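Local coordinates for NOL1/NOP2/sun family protein (Enterococcus faecium, PDB 3M4X) that probably methylates cytosine bases of ribosomal RNA, using S-adenosylmethionine as methyl donor, at residues A[82-88]-A[149-153]; A[95-101]-A[122-126]; A[127-131]-A[155-159]; A[339-344]-A[354-358]; A[401-407]-A[416-420]. One frame throughout, in Å; residues are numbered along the deposited sequence.

Interaction 1. Residues A[82-88]-A[149-153]; sequences HQAGYEY and NIERW
Helix 80-83 ends in a turn that lies against residues 149-153 of helix 140-153, with G85 CA 4.5 Å from W153 CA. The R152 chain is extended to chi2 (t, t) and then bends at chi3 (p), so that R152 NH1 donates to H82 O at 2.8 Å and to E87 O at 2.9 Å, satisfying both carbonyls. R152 NH2 donates to N149 OD1 (2.8 Å). The guanidinium lies flat on the H82 imidazole, centres 3.9 Å apart and planes at 17°. R152 O meets G85 CA at 3.3 Å in a CA-H...O contact and also accepts from K46, while N43 serves G85 O and W153 O. Y88, chi1 t, turns its ring edge to the face of the W153 six-membered ring (centroids 5.7 Å, planes at 82°). A CB on G85, at phi/psi 79/26, would clash with R152 O; G85 is the C-prime glycine of a Schellman motif, with Y86 N bonded to L81 O and G85 N to H82 O.

Interaction 2. Residues A[95-101]-A[122-126]; sequences MIVGTAA and QLAAQ
Q126 NE2 donates to G98 O at 2.9 Å, the stronger of two glutamine-to-backbone bonds that tie helix 95-101 to helix 118-127, a helix of the Rossmann-like methyltransferase domain. The second is weak: Q122 NE2 reaches M95 O (a selenomethionine) at 3.2 Å with an angle of 130°. M95 O also accepts from T99 N. The other ends of the glutamines are held too, Q122 OE1 by Q90 and Q126 OE1 by the backbone of A103. Q122 needs chi1 p and chi2 t to lay its amide along the neighbouring helix; Q126 is m, t. The axes of 95-101 and 122-126 run in roughly the same direction, 32° apart (signed crossing -32°), 9.5 Å at closest approach, with G98 CA 5.7 Å from Q122 CA. G98 makes this possible: a CB there would clash with Q122 CD, which instead packs 3.3 Å from G98 CA. One turn along, the apolar contact is A101 CB against L123 CD2 at 3.7 Å.

Interaction 3. Residues A[127-131]-A[155-159]; sequences MKGKG and VSNAI
Here the loop leaving helix 118-127 meets the loop that leads into strand 158-161, and G129 CA lies 5.7 Å from N157 CA. The backbone sets the shape first: M127 to K130 form a type I' turn, closed by K130 N to M127 O at 2.9 Å, with K128 at 54/38 and G129 at 75/2. G131 follows at 86/-157, angles that call for glycine. Direct polar contact falls to N157, whose chi1 p directs its amide at the turn. N157 ND2 makes a weak hydrogen bond to G131 O (3.2 Å) and lies 3.1 Å from K130 O. Two waters bridge the segments. One accepts from G129 N at 2.7 Å and donates to N157 OD1 at 3.2 Å; the other donates to G129 O at 3.0 Å and is hydrogen-bonded to S156 OG at 2.6 Å. Packing is slight: the methyl CE of selenomethionine M127 comes within 3.8 Å of N157 ND2. Strands 132-136 and 158-161, which follow these loops, pair in parallel in the Rossmann-like sheet. The coupling is thus polar, through one asparagine amide and two bridging waters, with little apolar packing.

Interaction 4. Residues A[339-344]-A[354-358]; sequences YEATGR and EVPEL
E354 stretches its side chain (t, t) along the loop 339-343 and meets Y339, A341, T342 and G343, at the mouth of an antiparallel beta hairpin made by strands 344-348 and 351-355. Its carboxylate gathers three donors. E354 OE1 accepts from Y339 OH at 2.5 Å, lying near the plane of the phenol ring, and touches A341 CB at 3.6 Å. E354 OE2 takes two successive backbone amides, T342 N at 2.7 Å and G343 N at 3.0 Å, so one acidic group holds the approach to the hairpin. Next to it strand 344-348 begins and pairs with the end of 351-355: R344 and V355 are an antiparallel hydrogen-bonded pair, CA atoms 5.1 Å apart, with R344 N to V355 O and V355 N to R344 O both at 2.9 Å. CA-H...O contacts flank the pair, from G343 CA to V355 O at 3.2 Å and from E354 CA to R344 O at 3.3 Å. At G343, phi/psi -89/-168, a CB would run into V355 O. The hairpin belongs to the four-stranded antiparallel sheet of the first C-terminal domain, where E354 pairs through its backbone with L372 and the Y339 ring packs on L372 and L374. R344 and E357 approach without forming a salt bridge: R344 NE is 4.2 Å and R344 CD 3.1 Å from E357 OE2.

Interaction 5. Residues A[401-407]-A[416-420]; sequences LPITQKE and TFQRD
One carboxylate does two jobs here: E407 completes a helix cap and pairs end-on with an arginine. In the PUA region, strand 400-403 runs through T404 into helix 405-413. T404 and E407 form a capping box, with E407 N to T404 OG1 and T404 N to E407 OE1 both 3.2 Å. E407 OE1 also accepts from R419 NH2 at 2.9 Å, and E407 OE2 from R419 NH1, again at 2.9 Å, a two-pronged salt bridge. R419, folded back by chi2 and chi3 (both p), also gives NH2 to P402 O at 2.8 Å, and a water links R419 NE (2.7 Å) to P402 O (2.8 Å). L401 CD1 lies over a face of the guanidinium, 3.4 Å from R419 NH2. E407 CA and F417 CA are 6.7 Å apart. F417, chi1 p, offers a ring face to E407 CB, a CH-pi contact 4.2 Å from the centroid, with L401 CD1 at its edge. I403 CG2 packs on F417 CZ at 3.6 Å.

In the fold
Interactions 1 and 2 are the buried contacts; in both a glycine sits at the closest approach and long polar side chains donate to backbone carbonyls. Interaction 1 joins the N-terminal region to helix 140-153 of the methyltransferase domain, and I150 O probably bonds V155 N of interaction 3 (3.2 Å). Interactions 2 and 3 share helix 118-127; A124 CB also packs on V155 CG2 at 3.6 Å. Interactions 3 and 4 meet across domains, N157 CA lying 3.9 Å from P356 CG. Towards the surface the chemistry changes: waters bridge interactions 3 and 5, and carboxylates dominate 4 and 5. Interaction 5 lies outermost, its centre about 32 Å from the chain centre, touching none of the others.

Interaction 1. Residues A[82-88]-A[149-153]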
# COMPACT_ATOMS: atom_id res chain seq x y z
N HIS A 82 -1.65 11.87 -10.53
CA HIS A 82 -2.32 11.19 -9.44
C HIS A 82 -3.38 10.21 -9.92
O HIS A 82 -3.44 9.09 -9.43
CB HIS A 82 -2.95 12.17 -8.45
CG HIS A 82 -3.78 11.48 -7.40
ND1 HIS A 82 -5.11 11.17 -7.59
CD2 HIS A 82 -3.45 10.99 -6.18
CE1 HIS A 82 -5.57 10.54 -6.52
NE2 HIS A 82 -4.58 10.42 -5.65
N GLN A 83 -4.24 10.66 -10.84
CA GLN A 83 -5.30 9.80 -11.39
C GLN A 83 -4.75 8.48 -11.93
O GLN A 83 -5.33 7.42 -11.71
CB GLN A 83 -6.08 10.54 -12.48
CG GLN A 83 -7.01 9.65 -13.33
CD GLN A 83 -6.34 9.11 -14.60
OE1 GLN A 83 -5.61 9.84 -15.28
NE2 GLN A 83 -6.60 7.84 -14.93
N ALA A 84 -3.63 8.55 -12.64
CA ALA A 84 -3.06 7.38 -13.31
C ALA A 84 -2.12 6.58 -12.44
O ALA A 84 -1.47 5.67 -12.93
CB ALA A 84 -2.34 7.80 -14.58
N GLY A 85 -2.02 6.95 -11.16
CA GLY A 85 -1.21 6.21 -10.20
C GLY A 85 0.28 6.46 -10.24
O GLY A 85 1.06 5.60 -9.83
N TYR A 86 0.70 7.63 -10.72
CA TYR A 86 2.12 7.95 -10.81
C TYR A 86 2.62 8.58 -9.53
O TYR A 86 3.81 8.82 -9.36
CB TYR A 86 2.40 8.86 -12.03
CG TYR A 86 2.58 8.07 -13.32
CD1 TYR A 86 1.56 7.27 -13.81
CD2 TYR A 86 3.77 8.11 -14.03
CE1 TYR A 86 1.73 6.52 -15.00
CE2 TYR A 86 3.95 7.39 -15.20
CZ TYR A 86 2.93 6.60 -15.68
OH TYR A 86 3.12 5.89 -16.84
N GLU A 87 1.70 8.86 -8.63
CA GLU A 87 2.05 9.46 -7.35
C GLU A 87 1.15 8.91 -6.27
O GLU A 87 -0.05 8.74 -6.48
CB GLU A 87 1.91 10.97 -7.37
CG GLU A 87 2.80 11.63 -8.39
CD GLU A 87 2.67 13.12 -8.39
OE1 GLU A 87 3.58 13.76 -8.93
OE2 GLU A 87 1.67 13.65 -7.84
N TYR A 88 1.77 8.61 -5.14
CA TYR A 88 1.04 8.21 -3.94
C TYR A 88 1.49 9.13 -2.82
O TYR A 88 2.68 9.18 -2.50
CB TYR A 88 1.34 6.75 -3.58
CG TYR A 88 0.29 6.14 -2.69
CD1 TYR A 88 -0.73 5.39 -3.23
CD2 TYR A 88 0.31 6.34 -1.31
CE1 TYR A 88 -1.71 4.84 -2.43
CE2 TYR A 88 -0.67 5.80 -0.50
CZ TYR A 88 -1.68 5.05 -1.07
OH TYR A 88 -2.66 4.50 -0.29
N ASN A 149 -7.02 2.18 -4.39
CA ASN A 149 -5.63 2.65 -4.50
C ASN A 149 -4.70 1.60 -5.13
O ASN A 149 -3.81 1.94 -5.90
CB ASN A 149 -5.08 3.12 -3.15
CG ASN A 149 -5.48 4.55 -2.81
OD1 ASN A 149 -5.29 5.49 -3.60
ND2 ASN A 149 -6.02 4.73 -1.60
N ILE A 150 -4.90 0.33 -4.78
CA ILE A 150 -4.10 -0.77 -5.35
C ILE A 150 -4.29 -0.78 -6.88
O ILE A 150 -3.34 -0.79 -7.65
CB ILE A 150 -4.49 -2.15 -4.71
CG1 ILE A 150 -3.52 -2.54 -3.59
CG2 ILE A 150 -4.40 -3.28 -5.71
CD1 ILE A 150 -3.34 -1.52 -2.52
N GLU A 151 -5.55 -0.75 -7.31
CA GLU A 151 -5.86 -0.66 -8.72
C GLU A 151 -5.25 0.57 -9.39
O GLU A 151 -4.70 0.48 -10.49
CB GLU A 151 -7.38 -0.65 -8.88
CG GLU A 151 -7.85 -0.52 -10.31
CD GLU A 151 -9.33 -0.31 -10.38
OE1 GLU A 151 -9.77 0.83 -10.14
OE2 GLU A 151 -10.06 -1.27 -10.67
N ARG A 152 -5.32 1.72 -8.73
CA ARG A 152 -4.79 2.95 -9.32
C ARG A 152 -3.29 2.84 -9.55
O ARG A 152 -2.75 3.29 -10.58
CB ARG A 152 -5.14 4.17 -8.46
CG ARG A 152 -4.60 5.52 -8.98
CD ARG A 152 -5.13 6.71 -8.14
NE ARG A 152 -4.71 6.59 -6.75
CZ ARG A 152 -3.58 7.11 -6.26
NH1 ARG A 152 -2.76 7.82 -7.04
NH2 ARG A 152 -3.28 6.93 -4.98
N TRP A 153 -2.65 2.19 -8.58
CA TRP A 153 -1.20 2.05 -8.50
C TRP A 153 -0.74 1.04 -9.52
O TRP A 153 0.45 0.93 -9.80
CB TRP A 153 -0.82 1.58 -7.08
CG TRP A 153 0.63 1.78 -6.69
CD1 TRP A 153 1.52 0.82 -6.31
CD2 TRP A 153 1.34 3.04 -6.62
NE1 TRP A 153 2.74 1.39 -6.03
CE2 TRP A 153 2.66 2.75 -6.21
CE3 TRP A 153 0.99 4.37 -6.88
CZ2 TRP A 153 3.62 3.74 -6.05
CZ3 TRP A 153 1.96 5.36 -6.73
CH2 TRP A 153 3.26 5.04 -6.31

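Interaction 2. Residues A[95-101]-A[122-126]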
# COMPACT_ATOMS: atom_id res chain seq x y z
N MSE A 95 6.96 6.40 5.47
CA MSE A 95 7.65 5.68 4.40
C MSE A 95 8.71 4.73 4.93
O MSE A 95 9.16 3.82 4.22
CB MSE A 95 8.31 6.65 3.43
CG MSE A 95 7.35 7.57 2.70
SE MSE A 95 8.38 8.64 1.42
CE MSE A 95 6.99 9.92 0.90
N ILE A 96 9.13 4.94 6.18
CA ILE A 96 10.20 4.13 6.76
C ILE A 96 9.76 2.68 6.87
O ILE A 96 10.57 1.76 6.77
CB ILE A 96 10.62 4.65 8.16
CG1 ILE A 96 11.94 4.02 8.58
CG2 ILE A 96 9.54 4.33 9.20
CD1 ILE A 96 13.05 4.27 7.62
N VAL A 97 8.47 2.48 7.06
CA VAL A 97 7.95 1.15 7.34
C VAL A 97 8.10 0.26 6.11
O VAL A 97 8.68 -0.83 6.19
CB VAL A 97 6.48 1.24 7.78
CG1 VAL A 97 5.90 -0.13 7.98
CG2 VAL A 97 6.39 2.06 9.06
N GLY A 98 7.60 0.73 4.97
CA GLY A 98 7.74 0.02 3.71
C GLY A 98 9.18 -0.18 3.32
O GLY A 98 9.56 -1.21 2.77
N THR A 99 10.01 0.79 3.63
CA THR A 99 11.42 0.66 3.30
C THR A 99 12.09 -0.41 4.16
O THR A 99 12.84 -1.24 3.64
CB THR A 99 12.14 2.01 3.42
OG1 THR A 99 11.60 2.90 2.44
CG2 THR A 99 13.64 1.85 3.20
N ALA A 100 11.80 -0.41 5.45
CA ALA A 100 12.31 -1.44 6.37
C ALA A 100 11.93 -2.84 5.90
O ALA A 100 12.72 -3.77 5.99
CB ALA A 100 11.78 -1.21 7.76
N ALA A 101 10.71 -2.96 5.39
CA ALA A 101 10.15 -4.25 5.00
C ALA A 101 10.92 -4.90 3.87
O ALA A 101 11.06 -6.12 3.84
CB ALA A 101 8.67 -4.11 4.63
N GLN A 122 4.08 0.63 -1.35
CA GLN A 122 5.54 0.52 -1.49
C GLN A 122 6.02 -0.94 -1.58
O GLN A 122 7.02 -1.23 -2.25
CB GLN A 122 6.34 1.37 -0.46
CG GLN A 122 5.96 1.26 0.98
CD GLN A 122 6.42 2.46 1.84
OE1 GLN A 122 5.75 2.80 2.83
NE2 GLN A 122 7.58 3.08 1.50
N LEU A 123 5.30 -1.86 -0.96
CA LEU A 123 5.66 -3.28 -1.07
C LEU A 123 5.49 -3.76 -2.50
O LEU A 123 6.35 -4.45 -3.06
CB LEU A 123 4.76 -4.12 -0.16
CG LEU A 123 4.89 -3.90 1.36
CD1 LEU A 123 3.78 -4.65 2.09
CD2 LEU A 123 6.26 -4.34 1.85
N ALA A 124 4.36 -3.41 -3.09
CA ALA A 124 4.07 -3.79 -4.45
C ALA A 124 5.12 -3.22 -5.41
O ALA A 124 5.51 -3.88 -6.38
CB ALA A 124 2.69 -3.33 -4.82
N ALA A 125 5.57 -1.99 -5.16
CA ALA A 125 6.60 -1.39 -6.02
C ALA A 125 7.85 -2.23 -5.91
O ALA A 125 8.56 -2.43 -6.89
CB ALA A 125 6.89 0.08 -5.61
N GLN A 126 8.11 -2.73 -4.70
CA GLN A 126 9.30 -3.53 -4.44
C GLN A 126 9.22 -4.90 -5.14
O GLN A 126 10.23 -5.45 -5.59
CB GLN A 126 9.48 -3.73 -2.94
CG GLN A 126 10.09 -2.54 -2.18
CD GLN A 126 9.84 -2.63 -0.66
OE1 GLN A 126 9.09 -3.49 -0.20
NE2 GLN A 126 10.49 -1.76 0.10

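Interaction 3. Residues A[127-131]-A[155-159]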
# COMPACT_ATOMS: atom_id res chain seq x y z
N MSE A 127 8.01 -5.44 -5.24
CA MSE A 127 7.81 -6.79 -5.73
C MSE A 127 7.74 -6.90 -7.25
O MSE A 127 7.83 -8.00 -7.79
CB MSE A 127 6.57 -7.39 -5.09
CG MSE A 127 6.66 -7.37 -3.58
SE MSE A 127 4.96 -7.85 -2.78
CE MSE A 127 4.88 -9.66 -3.50
N LYS A 128 7.58 -5.76 -7.92
CA LYS A 128 7.64 -5.68 -9.37
C LYS A 128 6.68 -6.66 -10.05
O LYS A 128 7.00 -7.25 -11.08
CB LYS A 128 9.08 -5.90 -9.85
CG LYS A 128 10.03 -4.84 -9.35
CD LYS A 128 11.47 -5.33 -9.30
CE LYS A 128 12.29 -4.77 -10.44
NZ LYS A 128 13.74 -5.04 -10.24
N GLY A 129 5.50 -6.81 -9.45
CA GLY A 129 4.46 -7.67 -10.00
C GLY A 129 4.70 -9.16 -9.83
O GLY A 129 3.91 -9.97 -10.31
N LYS A 130 5.79 -9.53 -9.17
CA LYS A 130 6.07 -10.94 -8.87
C LYS A 130 5.73 -11.34 -7.43
O LYS A 130 5.86 -10.53 -6.49
CB LYS A 130 7.54 -11.26 -9.16
CG LYS A 130 7.95 -10.93 -10.59
CD LYS A 130 9.15 -11.73 -11.04
CE LYS A 130 9.52 -11.40 -12.50
NZ LYS A 130 10.79 -12.07 -12.94
N GLY A 131 5.28 -12.58 -7.28
CA GLY A 131 4.88 -13.08 -5.99
C GLY A 131 3.44 -12.76 -5.70
O GLY A 131 2.65 -12.53 -6.61
N VAL A 155 -1.24 -2.41 -9.46
CA VAL A 155 -0.76 -3.67 -8.88
C VAL A 155 -1.56 -4.82 -9.44
O VAL A 155 -2.78 -4.83 -9.36
CB VAL A 155 -0.91 -3.66 -7.35
CG1 VAL A 155 -0.39 -4.98 -6.73
CG2 VAL A 155 -0.21 -2.44 -6.78
N SER A 156 -0.87 -5.81 -9.99
CA SER A 156 -1.53 -6.92 -10.64
C SER A 156 -1.49 -8.22 -9.84
O SER A 156 -2.18 -9.17 -10.20
CB SER A 156 -0.94 -7.15 -12.03
OG SER A 156 0.46 -7.32 -11.95
N ASN A 157 -0.71 -8.27 -8.76
CA ASN A 157 -0.54 -9.52 -8.00
C ASN A 157 -1.07 -9.45 -6.56
O ASN A 157 -0.58 -10.16 -5.67
CB ASN A 157 0.94 -9.94 -7.99
CG ASN A 157 1.83 -8.94 -7.27
OD1 ASN A 157 1.45 -7.77 -7.11
ND2 ASN A 157 3.01 -9.38 -6.84
N ALA A 158 -2.07 -8.61 -6.32
CA ALA A 158 -2.58 -8.43 -4.96
C ALA A 158 -3.95 -9.07 -4.76
O ALA A 158 -4.79 -9.07 -5.66
CB ALA A 158 -2.62 -6.95 -4.60
N ILE A 159 -4.15 -9.61 -3.56
CA ILE A 159 -5.48 -10.00 -3.11
C ILE A 159 -5.84 -9.06 -1.97
O ILE A 159 -5.15 -9.02 -0.97
CB ILE A 159 -5.50 -11.42 -2.54
CG1 ILE A 159 -5.00 -12.42 -3.58
CG2 ILE A 159 -6.89 -11.78 -2.09
CD1 ILE A 159 -5.82 -12.45 -4.82
O HOH W 1 3.81 -5.66 -7.67
O HOH W 2 1.33 -9.74 -11.79

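Interaction 4. Residues A[339-344]-A[354-358]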
# COMPACT_ATOMS: atom_id res chain seq x y z
N TYR A 339 -2.39 -8.87 -25.23
CA TYR A 339 -2.10 -9.19 -23.83
C TYR A 339 -2.32 -10.69 -23.60
O TYR A 339 -3.31 -11.26 -24.06
CB TYR A 339 -3.01 -8.39 -22.89
CG TYR A 339 -2.86 -8.76 -21.42
CD1 TYR A 339 -1.99 -8.06 -20.59
CD2 TYR A 339 -3.58 -9.82 -20.88
CE1 TYR A 339 -1.85 -8.41 -19.26
CE2 TYR A 339 -3.44 -10.17 -19.55
CZ TYR A 339 -2.58 -9.46 -18.75
OH TYR A 339 -2.43 -9.80 -17.42
N GLU A 340 -1.39 -11.33 -22.89
CA GLU A 340 -1.54 -12.73 -22.54
C GLU A 340 -1.45 -12.93 -21.02
O GLU A 340 -0.51 -12.47 -20.38
CB GLU A 340 -0.48 -13.57 -23.25
CG GLU A 340 -0.63 -15.07 -23.05
CD GLU A 340 0.07 -15.88 -24.14
OE1 GLU A 340 0.96 -15.34 -24.82
OE2 GLU A 340 -0.29 -17.07 -24.31
N ALA A 341 -2.44 -13.61 -20.46
CA ALA A 341 -2.56 -13.79 -19.02
C ALA A 341 -1.46 -14.68 -18.45
O ALA A 341 -1.02 -15.62 -19.11
CB ALA A 341 -3.92 -14.37 -18.68
N THR A 342 -1.04 -14.39 -17.23
CA THR A 342 -0.04 -15.21 -16.54
C THR A 342 -0.63 -16.07 -15.40
O THR A 342 -0.25 -17.22 -15.23
CB THR A 342 1.14 -14.35 -16.01
OG1 THR A 342 2.24 -14.44 -16.92
CG2 THR A 342 1.60 -14.82 -14.64
N GLY A 343 -1.57 -15.51 -14.64
CA GLY A 343 -2.22 -16.26 -13.58
C GLY A 343 -3.45 -16.99 -14.08
O GLY A 343 -3.67 -17.08 -15.29
N ARG A 344 -4.27 -17.50 -13.16
CA ARG A 344 -5.47 -18.24 -13.53
C ARG A 344 -6.62 -17.30 -13.84
O ARG A 344 -6.79 -16.29 -13.18
CB ARG A 344 -5.89 -19.19 -12.40
CG ARG A 344 -4.73 -19.79 -11.63
CD ARG A 344 -5.09 -21.15 -11.06
NE ARG A 344 -6.22 -21.09 -10.13
CZ ARG A 344 -7.08 -22.09 -9.95
NH1 ARG A 344 -6.96 -23.21 -10.64
NH2 ARG A 344 -8.08 -21.95 -9.08
N GLU A 354 -7.60 -12.17 -13.16
CA GLU A 354 -6.41 -12.98 -13.34
C GLU A 354 -5.78 -13.05 -11.97
O GLU A 354 -5.36 -12.02 -11.43
CB GLU A 354 -5.46 -12.34 -14.35
CG GLU A 354 -4.14 -13.07 -14.50
CD GLU A 354 -3.23 -12.40 -15.51
OE1 GLU A 354 -3.75 -11.64 -16.35
OE2 GLU A 354 -2.01 -12.64 -15.46
N VAL A 355 -5.72 -14.26 -11.42
CA VAL A 355 -5.31 -14.47 -10.04
C VAL A 355 -3.95 -15.14 -10.00
O VAL A 355 -3.70 -16.08 -10.74
CB VAL A 355 -6.32 -15.37 -9.31
CG1 VAL A 355 -6.03 -15.39 -7.82
CG2 VAL A 355 -7.73 -14.88 -9.56
N PRO A 356 -3.06 -14.65 -9.12
CA PRO A 356 -1.72 -15.23 -9.05
C PRO A 356 -1.79 -16.70 -8.69
O PRO A 356 -2.69 -17.14 -7.99
CB PRO A 356 -1.07 -14.44 -7.92
CG PRO A 356 -1.82 -13.16 -7.88
CD PRO A 356 -3.23 -13.54 -8.19
N GLU A 357 -0.82 -17.45 -9.18
CA GLU A 357 -0.84 -18.88 -8.97
C GLU A 357 -0.59 -19.19 -7.50
O GLU A 357 -0.99 -20.24 -7.01
CB GLU A 357 0.22 -19.55 -9.85
CG GLU A 357 -0.12 -20.97 -10.22
CD GLU A 357 -1.39 -21.05 -11.05
OE1 GLU A 357 -1.61 -20.14 -11.88
OE2 GLU A 357 -2.17 -22.01 -10.86
N LEU A 358 0.04 -18.24 -6.81
CA LEU A 358 0.40 -18.39 -5.41
C LEU A 358 -0.81 -18.29 -4.49
O LEU A 358 -0.74 -18.68 -3.32
CB LEU A 358 1.39 -17.30 -4.99
CG LEU A 358 2.89 -17.52 -5.18
CD1 LEU A 358 3.29 -18.84 -4.55
CD2 LEU A 358 3.23 -17.48 -6.65

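Interaction 5. Residues A[401-407]-A[416-420]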
# COMPACT_ATOMS: atom_id res chain seq x y z
N LEU A 401 -3.99 5.15 -28.29
CA LEU A 401 -4.47 6.39 -28.88
C LEU A 401 -3.94 7.53 -28.00
O LEU A 401 -4.48 7.82 -26.94
CB LEU A 401 -6.01 6.34 -28.95
CG LEU A 401 -6.97 7.51 -29.21
CD1 LEU A 401 -6.33 8.89 -29.26
CD2 LEU A 401 -7.79 7.22 -30.45
N PRO A 402 -2.84 8.15 -28.43
CA PRO A 402 -2.28 9.29 -27.72
C PRO A 402 -3.29 10.44 -27.61
O PRO A 402 -3.99 10.72 -28.59
CB PRO A 402 -1.12 9.73 -28.63
CG PRO A 402 -0.77 8.50 -29.44
CD PRO A 402 -2.09 7.82 -29.66
N ILE A 403 -3.37 11.07 -26.45
CA ILE A 403 -4.30 12.17 -26.23
C ILE A 403 -3.55 13.38 -25.67
O ILE A 403 -2.39 13.26 -25.27
CB ILE A 403 -5.40 11.78 -25.25
CG1 ILE A 403 -4.80 11.52 -23.87
CG2 ILE A 403 -6.14 10.54 -25.76
CD1 ILE A 403 -5.82 11.32 -22.78
N THR A 404 -4.23 14.53 -25.67
CA THR A 404 -3.70 15.80 -25.16
C THR A 404 -4.22 15.97 -23.74
O THR A 404 -5.05 15.19 -23.30
CB THR A 404 -4.18 17.00 -26.04
OG1 THR A 404 -5.61 17.11 -25.94
CG2 THR A 404 -3.81 16.80 -27.51
N GLN A 405 -3.76 16.99 -23.02
CA GLN A 405 -4.28 17.16 -21.66
C GLN A 405 -5.74 17.61 -21.65
O GLN A 405 -6.53 17.16 -20.82
CB GLN A 405 -3.39 18.08 -20.82
CG GLN A 405 -3.04 19.40 -21.48
CD GLN A 405 -4.07 20.50 -21.21
OE1 GLN A 405 -4.26 21.40 -22.04
NE2 GLN A 405 -4.72 20.43 -20.04
N LYS A 406 -6.11 18.46 -22.61
CA LYS A 406 -7.50 18.87 -22.78
C LYS A 406 -8.41 17.67 -22.98
O LYS A 406 -9.49 17.59 -22.39
CB LYS A 406 -7.65 19.82 -23.96
CG LYS A 406 -7.72 21.27 -23.56
CD LYS A 406 -8.20 22.14 -24.72
CE LYS A 406 -8.13 23.60 -24.34
NZ LYS A 406 -6.80 23.90 -23.75
N GLU A 407 -7.98 16.75 -23.84
CA GLU A 407 -8.70 15.50 -24.01
C GLU A 407 -8.71 14.68 -22.72
O GLU A 407 -9.72 14.06 -22.36
CB GLU A 407 -8.14 14.70 -25.20
CG GLU A 407 -8.66 15.21 -26.53
CD GLU A 407 -7.83 14.75 -27.72
OE1 GLU A 407 -6.78 14.11 -27.50
OE2 GLU A 407 -8.23 15.04 -28.87
N THR A 416 -17.03 12.15 -24.32
CA THR A 416 -16.41 11.64 -25.52
C THR A 416 -15.56 12.76 -26.10
O THR A 416 -15.79 13.93 -25.80
CB THR A 416 -17.48 11.23 -26.56
OG1 THR A 416 -17.97 12.39 -27.23
CG2 THR A 416 -18.64 10.52 -25.88
N PHE A 417 -14.54 12.41 -26.88
CA PHE A 417 -13.83 13.37 -27.71
C PHE A 417 -13.67 12.78 -29.10
O PHE A 417 -14.02 11.61 -29.33
CB PHE A 417 -12.49 13.80 -27.10
CG PHE A 417 -11.50 12.67 -26.93
CD1 PHE A 417 -10.50 12.46 -27.85
CD2 PHE A 417 -11.57 11.83 -25.82
CE1 PHE A 417 -9.59 11.43 -27.70
CE2 PHE A 417 -10.66 10.79 -25.66
CZ PHE A 417 -9.67 10.59 -26.60
N GLN A 418 -13.15 13.56 -30.04
CA GLN A 418 -13.15 13.13 -31.44
C GLN A 418 -11.77 12.74 -31.92
O GLN A 418 -10.79 13.44 -31.69
CB GLN A 418 -13.74 14.24 -32.32
CG GLN A 418 -13.71 13.93 -33.81
CD GLN A 418 -13.61 15.18 -34.67
OE1 GLN A 418 -13.83 15.14 -35.89
NE2 GLN A 418 -13.28 16.30 -34.04
N ARG A 419 -11.69 11.60 -32.61
CA ARG A 419 -10.44 11.18 -33.24
C ARG A 419 -10.73 10.29 -34.45
O ARG A 419 -11.34 9.22 -34.34
CB ARG A 419 -9.53 10.44 -32.24
CG ARG A 419 -8.17 10.06 -32.84
CD ARG A 419 -7.25 11.27 -32.98
NE ARG A 419 -6.47 11.45 -31.75
CZ ARG A 419 -6.83 12.20 -30.72
NH1 ARG A 419 -7.98 12.87 -30.74
NH2 ARG A 419 -6.05 12.29 -29.65
N ASP A 420 -10.28 10.74 -35.61
CA ASP A 420 -10.54 10.00 -36.84
C ASP A 420 -10.08 8.55 -36.75
O ASP A 420 -8.94 8.28 -36.35
CB ASP A 420 -9.85 10.69 -38.02
CG ASP A 420 -10.58 11.94 -38.46
OD1 ASP A 420 -11.55 12.33 -37.78
OD2 ASP A 420 -10.18 12.51 -39.50
O HOH W 3 -4.08 10.19 -31.31